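Side-chain contact in putative riboflavin biosynthesis protein (Shewanella loihica, PDB 3KY8), which is of unproven function but belongs to the RibD C-terminal family and may act as a 5-amino-6-(5-phosphoribosylamino)uracil reductase in riboflavin biosynthesis: residues A[75-78]-A[84-87]. Residues are numbered along the deposited sequence; the frame is centred on the assembly and turned at random.
Sequences DMVL and WPYS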
ATOM      1  N   ASP A  75     -14.987 -16.580   9.840  1.00 34.34           N
ATOM      2  CA  ASP A  75     -14.428 -17.491  10.855  1.00 37.59           C
ATOM      3  C   ASP A  75     -13.653 -16.744  11.943  1.00 36.72           C
ATOM      4  O   ASP A  75     -13.628 -17.200  13.094  1.00 35.29           O
ATOM      5  CB  ASP A  75     -13.533 -18.596  10.230  1.00 35.34           C
ATOM      6  CG  ASP A  75     -14.312 -19.591   9.377  1.00 40.36           C
ATOM      7  OD1 ASP A  75     -15.561 -19.617   9.449  1.00 46.65           O
ATOM      8  OD2 ASP A  75     -13.680 -20.357   8.612  1.00 47.80           O
HETATM    9  N   MSE A  76     -13.033 -15.618  11.587  1.00 34.60           N
HETATM   10  CA  MSE A  76     -12.341 -14.792  12.568  1.00 36.85           C
HETATM   11  C   MSE A  76     -13.255 -13.916  13.361  1.00 37.71           C
HETATM   12  O   MSE A  76     -12.920 -13.530  14.485  1.00 40.12           O
HETATM   13  CB  MSE A  76     -11.281 -13.909  11.914  1.00 40.38           C
HETATM   14  CG  MSE A  76     -10.158 -14.705  11.289  1.00 34.76           C
HETATM   15 SE   MSE A  76      -9.166 -15.800  12.610  0.75 40.98          SE
HETATM   16  CE  MSE A  76      -8.091 -14.376  13.368  1.00 53.43           C
ATOM     17  N   VAL A  77     -14.411 -13.577  12.813  1.00 38.96           N
ATOM     18  CA  VAL A  77     -15.362 -12.733  13.567  1.00 36.72           C
ATOM     19  C   VAL A  77     -16.162 -13.655  14.477  1.00 39.46           C
ATOM     20  O   VAL A  77     -16.269 -13.374  15.660  1.00 44.16           O
ATOM     21  CB  VAL A  77     -16.294 -11.842  12.646  1.00 36.47           C
ATOM     22  CG1 VAL A  77     -17.293 -11.058  13.479  1.00 35.72           C
ATOM     23  CG2 VAL A  77     -15.479 -10.872  11.804  1.00 33.77           C
ATOM     24  N   LEU A  78     -16.716 -14.752  13.945  1.00 40.02           N
ATOM     25  CA  LEU A  78     -17.462 -15.701  14.769  1.00 39.27           C
ATOM     26  C   LEU A  78     -16.531 -16.209  15.837  1.00 38.99           C
ATOM     27  O   LEU A  78     -15.406 -16.644  15.548  1.00 40.53           O
ATOM     28  CB  LEU A  78     -17.928 -16.920  13.993  1.00 39.24           C
ATOM     29  CG  LEU A  78     -18.935 -16.836  12.875  1.00 39.91           C
ATOM     30  CD1 LEU A  78     -18.872 -18.171  12.137  1.00 36.85           C
ATOM     31  CD2 LEU A  78     -20.335 -16.536  13.391  1.00 40.84           C
ATOM     32  N   TRP A  84     -21.448  -9.471  18.014  1.00 38.04           N
ATOM     33  CA  TRP A  84     -21.619  -9.270  16.583  1.00 35.38           C
ATOM     34  C   TRP A  84     -21.615  -7.779  16.289  1.00 34.16           C
ATOM     35  O   TRP A  84     -22.390  -7.026  16.884  1.00 32.24           O
ATOM     36  CB  TRP A  84     -22.932  -9.886  16.144  1.00 34.84           C
ATOM     37  CG  TRP A  84     -23.102  -9.965  14.687  1.00 35.01           C
ATOM     38  CD1 TRP A  84     -23.987  -9.271  13.933  1.00 32.79           C
ATOM     39  CD2 TRP A  84     -22.339 -10.774  13.779  1.00 29.13           C
ATOM     40  NE1 TRP A  84     -23.855  -9.623  12.610  1.00 35.89           N
ATOM     41  CE2 TRP A  84     -22.857 -10.555  12.496  1.00 32.10           C
ATOM     42  CE3 TRP A  84     -21.298 -11.691  13.941  1.00 38.91           C
ATOM     43  CZ2 TRP A  84     -22.363 -11.205  11.376  1.00 36.80           C
ATOM     44  CZ3 TRP A  84     -20.808 -12.337  12.834  1.00 36.61           C
ATOM     45  CH2 TRP A  84     -21.339 -12.081  11.559  1.00 37.33           C
ATOM     46  N   PRO A  85     -20.694  -7.322  15.437  1.00 34.03           N
ATOM     47  CA  PRO A  85     -20.567  -5.881  15.254  1.00 35.27           C
ATOM     48  C   PRO A  85     -21.372  -5.226  14.162  1.00 36.46           C
ATOM     49  O   PRO A  85     -21.279  -3.999  14.023  1.00 37.25           O
ATOM     50  CB  PRO A  85     -19.093  -5.723  14.943  1.00 34.11           C
ATOM     51  CG  PRO A  85     -18.723  -6.967  14.279  1.00 32.99           C
ATOM     52  CD  PRO A  85     -19.636  -8.053  14.729  1.00 35.24           C
ATOM     53  N   TYR A  86     -22.144  -6.013  13.402  1.00 37.20           N
ATOM     54  CA  TYR A  86     -22.865  -5.511  12.207  1.00 34.43           C
ATOM     55  C   TYR A  86     -24.353  -5.421  12.380  1.00 32.77           C
ATOM     56  O   TYR A  86     -24.991  -6.393  12.782  1.00 32.12           O
ATOM     57  CB  TYR A  86     -22.597  -6.392  11.022  1.00 36.57           C
ATOM     58  CG  TYR A  86     -21.161  -6.667  10.841  1.00 32.70           C
ATOM     59  CD1 TYR A  86     -20.281  -5.668  10.422  1.00 33.92           C
ATOM     60  CD2 TYR A  86     -20.664  -7.935  11.099  1.00 40.33           C
ATOM     61  CE1 TYR A  86     -18.947  -5.938  10.275  1.00 37.62           C
ATOM     62  CE2 TYR A  86     -19.353  -8.218  10.962  1.00 39.84           C
ATOM     63  CZ  TYR A  86     -18.489  -7.224  10.556  1.00 43.64           C
ATOM     64  OH  TYR A  86     -17.177  -7.569  10.426  1.00 38.76           O
ATOM     65  N   SER A  87     -24.891  -4.244  12.053  1.00 30.35           N
ATOM     66  CA  SER A  87     -26.302  -3.953  12.128  1.00 32.29           C
ATOM     67  C   SER A  87     -27.061  -4.289  10.837  1.00 33.37           C
ATOM     68  O   SER A  87     -28.286  -4.142  10.796  1.00 33.93           O
ATOM     69  CB  SER A  87     -26.487  -2.472  12.440  1.00 30.95           C
ATOM     70  OG  SER A  87     -25.958  -1.702  11.382  1.00 37.35           O
TER
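With chi1 of Val77 at 177°, CG1 stands opposite the backbone N and points at Trp84 and Pro85, while CG2, set beside that N, faces the hydroxyl of Tyr86. In Trp84, chi1 of -169° carries the indole away from its backbone N and chi2 of -112° turns the six-membered ring toward Val77. There Val77 CG1 lies 3.8 Å from Trp84 CZ3, approaching the ring obliquely, and the two side chains run at about a right angle. Val77 CG1 also sits 4.0 Å from Pro85 CD and 4.3 Å from Tyr86 CE2, so one methyl touches three successive residues, the tyrosine most loosely. Val77 CG2 comes within 4.0 Å of Tyr86 OH, the two side chains approaching from opposite directions. Leu78, the first residue beyond the helix, adds CD2 at 4.3 Å from Trp84 CZ3. The loop side is itself packed: Pro85 CD and Tyr86 CD2 lie over one face of the indole, toward its rim, and Pro85 CG over a face of the phenol, again near the rim. No hydrogen bond crosses the contact; its cohesion is apolar, at the protein surface. Tyr104 meets Trp84 edge-to-face and also touches Leu78. The contact folds the loop after helix 71-77 back on the helix's C-terminal end, just ahead of strand 90-93, while Tyr86 reaches Leu67 and Met69 on the adjacent parallel strand 66-70.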